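Local coordinates for HutD family protein (Pseudomonas aeruginosa, PDB 1YLL) that is of unknown function but, as a HutD-family member of the cupin clan, is probably linked to histidine utilisation, at residues M73-D78 / S97-T102; D134-A139 / Q175-W180; A152-G157 / H179-A184. All blocks are in the same frame, centred on the assembly; numbering follows the deposited sequence.

Contact 1 (M73-D78 / S97-T102); sequences MRLRVD and SEVHCT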
loop_
_atom_site.group_PDB
_atom_site.type_symbol
_atom_site.label_atom_id
_atom_site.label_comp_id
_atom_site.label_asym_id
_atom_site.label_seq_id
_atom_site.Cartn_x
_atom_site.Cartn_y
_atom_site.Cartn_z
HETATM N N MSE D 73 -32.108 1.595 20.494
HETATM C CA MSE D 73 -33.114 2.626 20.705
HETATM C C MSE D 73 -34.280 2.452 19.742
HETATM O O MSE D 73 -34.233 1.686 18.793
HETATM C CB MSE D 73 -32.493 4.015 20.458
HETATM C CG MSE D 73 -32.011 4.194 19.045
HETATM SE SE MSE D 73 -31.229 5.971 18.679
HETATM C CE MSE D 73 -30.724 5.655 16.842
ATOM N N ARG D 74 -35.353 3.160 20.028
ATOM C CA ARG D 74 -36.518 3.144 19.167
ATOM C C ARG D 74 -36.838 4.615 18.958
ATOM O O ARG D 74 -36.969 5.355 19.932
ATOM C CB ARG D 74 -37.718 2.455 19.855
ATOM C CG ARG D 74 -39.018 2.622 19.053
ATOM C CD ARG D 74 -40.238 2.006 19.755
ATOM N NE ARG D 74 -40.789 2.830 20.843
ATOM C CZ ARG D 74 -40.825 2.458 22.127
ATOM N NH1 ARG D 74 -40.338 1.280 22.498
ATOM N NH2 ARG D 74 -41.355 3.263 23.042
ATOM N N LEU D 75 -36.943 5.050 17.705
ATOM C CA LEU D 75 -37.269 6.441 17.428
ATOM C C LEU D 75 -38.731 6.593 17.036
ATOM O O LEU D 75 -39.219 5.867 16.160
ATOM C CB LEU D 75 -36.390 6.996 16.276
ATOM C CG LEU D 75 -34.906 7.137 16.632
ATOM C CD1 LEU D 75 -34.137 7.638 15.413
ATOM C CD2 LEU D 75 -34.739 8.096 17.827
ATOM N N ARG D 76 -39.432 7.519 17.684
ATOM C CA ARG D 76 -40.815 7.792 17.297
ATOM C C ARG D 76 -40.686 9.063 16.443
ATOM O O ARG D 76 -40.285 10.109 16.942
ATOM C CB ARG D 76 -41.690 8.063 18.518
ATOM C CG ARG D 76 -43.167 8.075 18.188
ATOM C CD ARG D 76 -43.963 8.336 19.453
ATOM N NE ARG D 76 -43.792 9.713 19.882
ATOM C CZ ARG D 76 -43.648 10.103 21.144
ATOM N NH1 ARG D 76 -43.653 9.211 22.130
ATOM N NH2 ARG D 76 -43.485 11.393 21.413
ATOM N N VAL D 77 -40.995 8.953 15.156
ATOM C CA VAL D 77 -40.847 10.062 14.215
ATOM C C VAL D 77 -42.236 10.507 13.728
ATOM O O VAL D 77 -42.915 9.753 13.044
ATOM C CB VAL D 77 -40.020 9.609 13.002
ATOM C CG1 VAL D 77 -39.698 10.813 12.104
ATOM C CG2 VAL D 77 -38.725 8.916 13.491
ATOM N N ASP D 78 -42.617 11.720 14.078
ATOM C CA ASP D 78 -43.929 12.239 13.712
ATOM C C ASP D 78 -44.998 11.220 14.097
ATOM O O ASP D 78 -45.937 10.921 13.329
ATOM C CB ASP D 78 -43.975 12.547 12.224
ATOM C CG ASP D 78 -43.032 13.676 11.843
ATOM O OD1 ASP D 78 -42.917 14.651 12.600
ATOM O OD2 ASP D 78 -42.410 13.591 10.769
ATOM N N SER D 97 -38.748 16.721 11.354
ATOM C CA SER D 97 -39.690 15.873 12.069
ATOM C C SER D 97 -39.588 16.005 13.583
ATOM O O SER D 97 -38.559 16.418 14.130
ATOM C CB SER D 97 -39.482 14.390 11.716
ATOM O OG SER D 97 -39.927 14.063 10.407
ATOM N N GLU D 98 -40.679 15.683 14.267
ATOM C CA GLU D 98 -40.666 15.704 15.724
ATOM C C GLU D 98 -40.194 14.284 16.001
ATOM O O GLU D 98 -40.724 13.322 15.448
ATOM C CB GLU D 98 -42.064 15.905 16.317
ATOM C CG GLU D 98 -42.049 16.183 17.826
ATOM C CD GLU D 98 -43.421 16.059 18.479
ATOM O OE1 GLU D 98 -44.425 16.426 17.833
ATOM O OE2 GLU D 98 -43.492 15.609 19.647
ATOM N N VAL D 99 -39.193 14.170 16.853
ATOM C CA VAL D 99 -38.597 12.884 17.176
ATOM C C VAL D 99 -38.353 12.639 18.643
ATOM O O VAL D 99 -37.784 13.471 19.327
ATOM C CB VAL D 99 -37.238 12.746 16.435
ATOM C CG1 VAL D 99 -36.595 11.399 16.750
ATOM C CG2 VAL D 99 -37.462 12.882 14.918
ATOM N N HIS D 100 -38.788 11.478 19.105
ATOM C CA HIS D 100 -38.548 11.096 20.482
ATOM C C HIS D 100 -37.728 9.809 20.461
ATOM O O HIS D 100 -38.029 8.885 19.707
ATOM C CB HIS D 100 -39.863 10.845 21.234
ATOM C CG HIS D 100 -39.657 10.399 22.648
ATOM N ND1 HIS D 100 -39.582 9.071 23.011
ATOM C CD2 HIS D 100 -39.443 11.112 23.782
ATOM C CE1 HIS D 100 -39.336 8.984 24.307
ATOM N NE2 HIS D 100 -39.248 10.206 24.799
ATOM N N CYS D 101 -36.678 9.764 21.284
ATOM C CA CYS D 101 -35.837 8.591 21.347
ATOM C C CYS D 101 -36.107 7.830 22.637
ATOM O O CYS D 101 -36.033 8.403 23.719
ATOM C CB CYS D 101 -34.375 9.018 21.334
ATOM S SG CYS D 101 -33.211 7.671 21.686
ATOM N N THR D 102 -36.436 6.551 22.513
ATOM C CA THR D 102 -36.629 5.705 23.685
ATOM C C THR D 102 -35.442 4.732 23.710
ATOM O O THR D 102 -35.225 3.983 22.754
ATOM C CB THR D 102 -37.927 4.881 23.563
ATOM O OG1 THR D 102 -39.049 5.774 23.608
ATOM C CG2 THR D 102 -38.036 3.878 24.677
HETATM O O HOH W 1 -39.631 6.186 20.961
HETATM O O HOH W 2 -42.664 13.233 19.683
#

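Contact 2 (D134-A139 / Q175-W180); sequences DWHGTA and QGLQHW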
loop_
_atom_site.group_PDB
_atom_site.type_symbol
_atom_site.label_atom_id
_atom_site.label_comp_id
_atom_site.label_asym_id
_atom_site.label_seq_id
_atom_site.Cartn_x
_atom_site.Cartn_y
_atom_site.Cartn_z
ATOM N N ASP D 134 -12.472 -3.279 -1.386
ATOM C CA ASP D 134 -12.154 -2.085 -2.149
ATOM C C ASP D 134 -13.354 -1.663 -2.985
ATOM O O ASP D 134 -14.292 -2.442 -3.199
ATOM C CB ASP D 134 -10.963 -2.337 -3.099
ATOM C CG ASP D 134 -11.332 -3.183 -4.319
ATOM O OD1 ASP D 134 -11.829 -4.318 -4.162
ATOM O OD2 ASP D 134 -11.120 -2.706 -5.452
ATOM N N TRP D 135 -13.344 -0.409 -3.425
ATOM C CA TRP D 135 -14.387 0.072 -4.315
ATOM C C TRP D 135 -13.789 1.229 -5.098
ATOM O O TRP D 135 -12.708 1.726 -4.755
ATOM C CB TRP D 135 -15.627 0.559 -3.525
ATOM C CG TRP D 135 -15.497 1.870 -2.812
ATOM C CD1 TRP D 135 -15.790 3.099 -3.326
ATOM C CD2 TRP D 135 -15.049 2.083 -1.472
ATOM N NE1 TRP D 135 -15.557 4.076 -2.373
ATOM C CE2 TRP D 135 -15.106 3.477 -1.228
ATOM C CE3 TRP D 135 -14.605 1.230 -0.447
ATOM C CZ2 TRP D 135 -14.740 4.045 0.001
ATOM C CZ3 TRP D 135 -14.235 1.807 0.790
ATOM C CH2 TRP D 135 -14.310 3.198 0.989
ATOM N N HIS D 136 -14.458 1.600 -6.187
ATOM C CA HIS D 136 -14.048 2.757 -6.981
ATOM C C HIS D 136 -15.180 3.760 -6.872
ATOM O O HIS D 136 -16.339 3.382 -6.970
ATOM C CB HIS D 136 -13.864 2.407 -8.462
ATOM C CG HIS D 136 -12.680 1.536 -8.734
ATOM N ND1 HIS D 136 -11.522 1.990 -9.352
ATOM C CD2 HIS D 136 -12.483 0.223 -8.489
ATOM C CE1 HIS D 136 -10.666 0.987 -9.472
ATOM N NE2 HIS D 136 -11.221 -0.094 -8.959
ATOM N N GLY D 137 -14.865 5.033 -6.686
ATOM C CA GLY D 137 -15.948 6.007 -6.611
ATOM C C GLY D 137 -15.490 7.380 -7.031
ATOM O O GLY D 137 -14.325 7.681 -6.920
ATOM N N THR D 138 -16.401 8.219 -7.499
ATOM C CA THR D 138 -16.012 9.558 -7.917
ATOM C C THR D 138 -16.347 10.633 -6.890
ATOM O O THR D 138 -16.069 11.810 -7.111
ATOM C CB THR D 138 -16.685 9.938 -9.247
ATOM O OG1 THR D 138 -16.333 11.279 -9.609
ATOM C CG2 THR D 138 -18.169 9.835 -9.117
ATOM N N ALA D 139 -16.930 10.242 -5.763
ATOM C CA ALA D 139 -17.297 11.221 -4.739
ATOM C C ALA D 139 -16.132 12.120 -4.397
ATOM O O ALA D 139 -14.989 11.656 -4.221
ATOM C CB ALA D 139 -17.795 10.521 -3.476
ATOM N N GLN D 175 -10.862 14.604 -6.929
ATOM C CA GLN D 175 -11.213 14.827 -8.334
ATOM C C GLN D 175 -11.056 13.543 -9.131
ATOM O O GLN D 175 -9.990 12.939 -9.105
ATOM C CB GLN D 175 -10.290 15.883 -8.961
ATOM C CG GLN D 175 -10.449 17.313 -8.450
ATOM C CD GLN D 175 -11.725 18.003 -8.938
ATOM O OE1 GLN D 175 -12.356 17.570 -9.901
ATOM N NE2 GLN D 175 -12.096 19.097 -8.276
ATOM N N GLY D 176 -12.118 13.140 -9.825
ATOM C CA GLY D 176 -12.082 11.949 -10.654
ATOM C C GLY D 176 -12.369 10.638 -9.931
ATOM O O GLY D 176 -12.701 10.603 -8.745
ATOM N N LEU D 177 -12.238 9.549 -10.671
ATOM C CA LEU D 177 -12.469 8.222 -10.110
ATOM C C LEU D 177 -11.344 7.814 -9.150
ATOM O O LEU D 177 -10.148 7.818 -9.502
ATOM C CB LEU D 177 -12.573 7.225 -11.265
ATOM C CG LEU D 177 -13.600 6.101 -11.465
ATOM C CD1 LEU D 177 -12.842 4.859 -11.878
ATOM C CD2 LEU D 177 -14.511 5.851 -10.259
ATOM N N GLN D 178 -11.731 7.432 -7.936
ATOM C CA GLN D 178 -10.796 7.017 -6.908
ATOM C C GLN D 178 -10.894 5.540 -6.602
ATOM O O GLN D 178 -11.998 4.969 -6.571
ATOM C CB GLN D 178 -11.065 7.782 -5.600
ATOM C CG GLN D 178 -11.229 9.310 -5.749
ATOM C CD GLN D 178 -9.954 9.995 -6.265
ATOM O OE1 GLN D 178 -10.022 10.969 -7.030
ATOM N NE2 GLN D 178 -8.807 9.495 -5.852
ATOM N N HIS D 179 -9.755 4.915 -6.341
ATOM C CA HIS D 179 -9.742 3.511 -5.980
ATOM C C HIS D 179 -9.357 3.410 -4.511
ATOM O O HIS D 179 -8.222 3.689 -4.120
ATOM C CB HIS D 179 -8.760 2.699 -6.844
ATOM C CG HIS D 179 -8.834 1.233 -6.585
ATOM N ND1 HIS D 179 -7.870 0.346 -7.020
ATOM C CD2 HIS D 179 -9.748 0.494 -5.908
ATOM C CE1 HIS D 179 -8.186 -0.875 -6.617
ATOM N NE2 HIS D 179 -9.322 -0.811 -5.941
ATOM N N TRP D 180 -10.330 3.049 -3.683
ATOM C CA TRP D 180 -10.136 2.921 -2.244
ATOM C C TRP D 180 -10.040 1.469 -1.803
ATOM O O TRP D 180 -10.883 0.653 -2.178
ATOM C CB TRP D 180 -11.330 3.538 -1.482
ATOM C CG TRP D 180 -11.495 4.997 -1.656
ATOM C CD1 TRP D 180 -12.354 5.646 -2.504
ATOM C CD2 TRP D 180 -10.811 6.006 -0.921
ATOM N NE1 TRP D 180 -12.246 6.998 -2.328
ATOM C CE2 TRP D 180 -11.304 7.250 -1.363
ATOM C CE3 TRP D 180 -9.824 5.973 0.076
ATOM C CZ2 TRP D 180 -10.846 8.466 -0.841
ATOM C CZ3 TRP D 180 -9.362 7.201 0.607
ATOM C CH2 TRP D 180 -9.878 8.415 0.143
HETATM O O HOH W 3 -14.212 8.768 -4.081
HETATM O O HOH W 4 -13.110 12.184 -6.566
#

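Contact 3 (A152-G157 / H179-A184); sequences AISLQG and HWRLTA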
loop_
_atom_site.group_PDB
_atom_site.type_symbol
_atom_site.label_atom_id
_atom_site.label_comp_id
_atom_site.label_asym_id
_atom_site.label_seq_id
_atom_site.Cartn_x
_atom_site.Cartn_y
_atom_site.Cartn_z
ATOM N N ALA D 152 -6.596 -0.336 7.849
ATOM C CA ALA D 152 -5.609 0.387 7.066
ATOM C C ALA D 152 -6.266 0.812 5.750
ATOM O O ALA D 152 -6.993 0.038 5.139
ATOM C CB ALA D 152 -4.388 -0.493 6.794
ATOM N N ILE D 153 -5.973 2.029 5.319
ATOM C CA ILE D 153 -6.564 2.567 4.100
ATOM C C ILE D 153 -5.545 2.927 3.037
ATOM O O ILE D 153 -4.512 3.531 3.328
ATOM C CB ILE D 153 -7.323 3.890 4.361
ATOM C CG1 ILE D 153 -8.271 3.756 5.541
ATOM C CG2 ILE D 153 -8.109 4.281 3.117
ATOM C CD1 ILE D 153 -8.924 5.090 5.941
ATOM N N SER D 154 -5.828 2.550 1.798
ATOM C CA SER D 154 -4.931 2.945 0.734
ATOM C C SER D 154 -5.806 3.594 -0.332
ATOM O O SER D 154 -6.979 3.245 -0.467
ATOM C CB SER D 154 -4.175 1.741 0.184
ATOM O OG SER D 154 -5.036 0.914 -0.552
ATOM N N LEU D 155 -5.239 4.569 -1.039
ATOM C CA LEU D 155 -5.922 5.298 -2.103
ATOM C C LEU D 155 -5.011 5.243 -3.332
ATOM O O LEU D 155 -3.840 5.642 -3.258
ATOM C CB LEU D 155 -6.164 6.748 -1.687
ATOM C CG LEU D 155 -6.641 7.782 -2.727
ATOM C CD1 LEU D 155 -7.934 7.329 -3.399
ATOM C CD2 LEU D 155 -6.877 9.109 -2.029
ATOM N N GLN D 156 -5.555 4.772 -4.450
ATOM C CA GLN D 156 -4.790 4.612 -5.697
ATOM C C GLN D 156 -3.557 3.722 -5.462
ATOM O O GLN D 156 -2.494 3.936 -6.061
ATOM C CB GLN D 156 -4.374 5.974 -6.273
ATOM C CG GLN D 156 -5.475 7.056 -6.305
ATOM C CD GLN D 156 -6.636 6.761 -7.249
ATOM O OE1 GLN D 156 -7.273 5.708 -7.173
ATOM N NE2 GLN D 156 -6.927 7.708 -8.138
ATOM N N GLY D 157 -3.710 2.728 -4.590
ATOM C CA GLY D 157 -2.647 1.780 -4.286
ATOM C C GLY D 157 -1.611 2.204 -3.258
ATOM O O GLY D 157 -0.716 1.430 -2.911
ATOM N N HIS D 179 -9.755 4.915 -6.341
ATOM C CA HIS D 179 -9.742 3.511 -5.980
ATOM C C HIS D 179 -9.357 3.410 -4.511
ATOM O O HIS D 179 -8.222 3.689 -4.120
ATOM C CB HIS D 179 -8.760 2.699 -6.844
ATOM C CG HIS D 179 -8.834 1.233 -6.585
ATOM N ND1 HIS D 179 -7.870 0.346 -7.020
ATOM C CD2 HIS D 179 -9.748 0.494 -5.908
ATOM C CE1 HIS D 179 -8.186 -0.875 -6.617
ATOM N NE2 HIS D 179 -9.322 -0.811 -5.941
ATOM N N TRP D 180 -10.330 3.049 -3.683
ATOM C CA TRP D 180 -10.136 2.921 -2.244
ATOM C C TRP D 180 -10.040 1.469 -1.803
ATOM O O TRP D 180 -10.883 0.653 -2.178
ATOM C CB TRP D 180 -11.330 3.538 -1.482
ATOM C CG TRP D 180 -11.495 4.997 -1.656
ATOM C CD1 TRP D 180 -12.354 5.646 -2.504
ATOM C CD2 TRP D 180 -10.811 6.006 -0.921
ATOM N NE1 TRP D 180 -12.246 6.998 -2.328
ATOM C CE2 TRP D 180 -11.304 7.250 -1.363
ATOM C CE3 TRP D 180 -9.824 5.973 0.076
ATOM C CZ2 TRP D 180 -10.846 8.466 -0.841
ATOM C CZ3 TRP D 180 -9.362 7.201 0.607
ATOM C CH2 TRP D 180 -9.878 8.415 0.143
ATOM N N ARG D 181 -9.049 1.153 -0.967
ATOM C CA ARG D 181 -8.895 -0.204 -0.466
ATOM C C ARG D 181 -8.685 -0.193 1.043
ATOM O O ARG D 181 -7.888 0.583 1.549
ATOM C CB ARG D 181 -7.718 -0.916 -1.144
ATOM C CG ARG D 181 -7.580 -2.371 -0.647
ATOM C CD ARG D 181 -6.367 -3.083 -1.245
ATOM N NE ARG D 181 -6.400 -3.093 -2.697
ATOM C CZ ARG D 181 -7.296 -3.754 -3.427
ATOM N NH1 ARG D 181 -8.242 -4.477 -2.836
ATOM N NH2 ARG D 181 -7.251 -3.681 -4.752
ATOM N N LEU D 182 -9.424 -1.025 1.767
ATOM C CA LEU D 182 -9.271 -1.089 3.209
ATOM C C LEU D 182 -8.807 -2.488 3.553
ATOM O O LEU D 182 -9.230 -3.470 2.935
ATOM C CB LEU D 182 -10.605 -0.858 3.911
ATOM C CG LEU D 182 -11.342 0.414 3.495
ATOM C CD1 LEU D 182 -12.667 0.438 4.243
ATOM C CD2 LEU D 182 -10.553 1.628 3.796
ATOM N N THR D 183 -7.960 -2.574 4.564
ATOM C CA THR D 183 -7.471 -3.865 5.000
ATOM C C THR D 183 -7.503 -3.934 6.526
ATOM O O THR D 183 -7.381 -2.913 7.205
ATOM C CB THR D 183 -6.055 -4.089 4.481
ATOM O OG1 THR D 183 -5.583 -5.352 4.954
ATOM C CG2 THR D 183 -5.149 -3.000 4.958
ATOM N N ALA D 184 -7.729 -5.131 7.062
ATOM C CA ALA D 184 -7.764 -5.310 8.509
ATOM C C ALA D 184 -7.368 -6.741 8.887
ATOM O O ALA D 184 -7.688 -7.675 8.172
ATOM C CB ALA D 184 -9.163 -5.001 9.025
HETATM O O HOH W 5 -6.004 1.859 -3.254
#

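Contact 1 (M73-D78 / S97-T102)
Strands 73-77 and 99-103 are the middle pair of a small antiparallel sheet in one of the beta-barrel halves of this cupin-clan protein, flanked there by strands 53-55 and 80-81. Arg74 and Thr102, then Arg76 and His100, form hydrogen-bonded pairs; Arg76 N donates to His100 O at 2.8 Å, nearly straight at 172°. Leu75 with Cys101 and Val77 with Val99 are the non-hydrogen-bonded pairs, and their side chains share the inward face. There Leu75 CD2 lies against Cys101 CB at 3.6 Å, while Phe55, Phe91 and Phe93 pack around the same apolar group. Selenomethionine Met73, its chain extended beyond CG, brings SE close to Cys101 SG before leading away toward Ile65 and Val67.

The other face is polar. Arg74 and Thr102 run side by side, with Thr102 CB under the rim of the guanidinium, whose NE makes a salt bridge with Glu81. Arg76, bent at chi3 (71°), folds back so that NH2 sits 3.7 Å from His100 CB; its guanidinium and the imidazole are within 9° of parallel. Arg76 NH2 and Glu98 OE2 are too far apart for a salt bridge, and a water bridges them instead.

Beyond the ladder, Asp78 closes the pair with three bonds. Its N donates to Glu98 O, while its two carboxylate oxygens divide the facing segment 97-102 between them: OD1 accepts Glu98 N at 3.0 Å, and OD2 takes the hydroxyl of Ser97 OG at 2.6 Å, both from above the carboxylate plane.

Contact 2 (D134-A139 / Q175-W180)
Two bonds grip Gly137 O: Gln178 N donates to it at 2.8 Å, and a water that also accepts a bond from Trp180 NE1 adds a weak second one. Gly137-Gln178 and Trp135-Trp180 are the hydrogen-bonded pairs. Near the other end His179 NE2 donates to Asp134 OD2 at 2.7 Å, meeting the anti lone pair close to the imidazole plane, although carboxylate and ring planes are 66° apart. The carboxylate may favour a protonated ring, though Arg181 also lies near it in a long, weak ion pair. His136 covers one face of this imidazole in an offset stack, centroids 4.0 Å apart and planes at 9°, with His136 NE2 over the ring centre. That atom bonds weakly to Ala90 O of the second subunit; His136 ND1 is buried without a partner.

The pairing joins strand 132-137, outermost of its sheet within the chain, to strand 178-184 of the cupin-type barrel, and His136 and Gly137 carry the sheet into the second subunit. On the opposite face from the histidines, Trp180 CB sits over the six-membered ring of Trp135, 3.7 Å from its centroid, a CH-pi contact. The indoles are inclined by 26° and displaced, with little ring-on-ring overlap.

Contact 3 (A152-G157 / H179-A184)
The axes of segments 152-155 and 179-184 run antiparallel and approach to 4.8 Å, with hydrogen-bonded pairs at Ala152-Thr183 and Ser154-Arg181 and non-hydrogen-bonded pairs at Ile153-Leu182 and Leu155-Trp180. The apolar face carries the second set. Leu155, its CG anti to the backbone N (chi1 169°), sets CD1 over the centre of the six-membered ring of Trp180, 3.9 Å from the centroid and nearly on the normal, a CH-pi contact; CD2 reaches CH2 of the same ring. Ile153 approaches differently: CG2 meets the indole at its edge near CE3, while CG1 presses on Leu182 CD2 at 3.6 Å. Leu169 of strand 168-171 packs on both Ile153 and Trp180, placing this face in the interior of the cupin-type barrel.

On the other face, the closest approach between side chains is Ala152 CB to Thr183 CG2 at 3.2 Å, a tight methyl contact, while Thr183 OG1 bonds instead to Gly131 O. Ser154 OG lies against Arg181 CB. At the end of the ladder the chain turns with positive phi at Gln156, whose N donates to His179 O and whose bent side chain brings OE1 back to accept His179 N (2.7 Å), from above the amide plane. A water bonded to Ser154 OG accepts a bond from Gly157 N and donates to His179 O. Both backbone polar atoms of His179 are thus satisfied where the regular ladder stops, by a side-chain amide and by a backbone N-H plus water.

How the contacts relate
Contacts 2 and 3 meet on strand 178-184 and share His179 and Trp180, so strands 132-137, 178-184 and 151-155 form one continuous sheet; their centres are 11 Å apart. Contact 1 belongs to a separate four-strand sheet across the centre of the chain, its centre 35 Å from that of contact 2. All three are partly buried, each with an apolar face and a more polar one. The chemistry differs: contact 1 has aliphatic and sulfur groups on one face and arginines on the other, contact 2 relies on aromatic pairs beside a subunit interface, and contact 3 adds aliphatic cover to the shared indole. In contacts 1 and 3, a side chain just past the strand extends the backbone bonding.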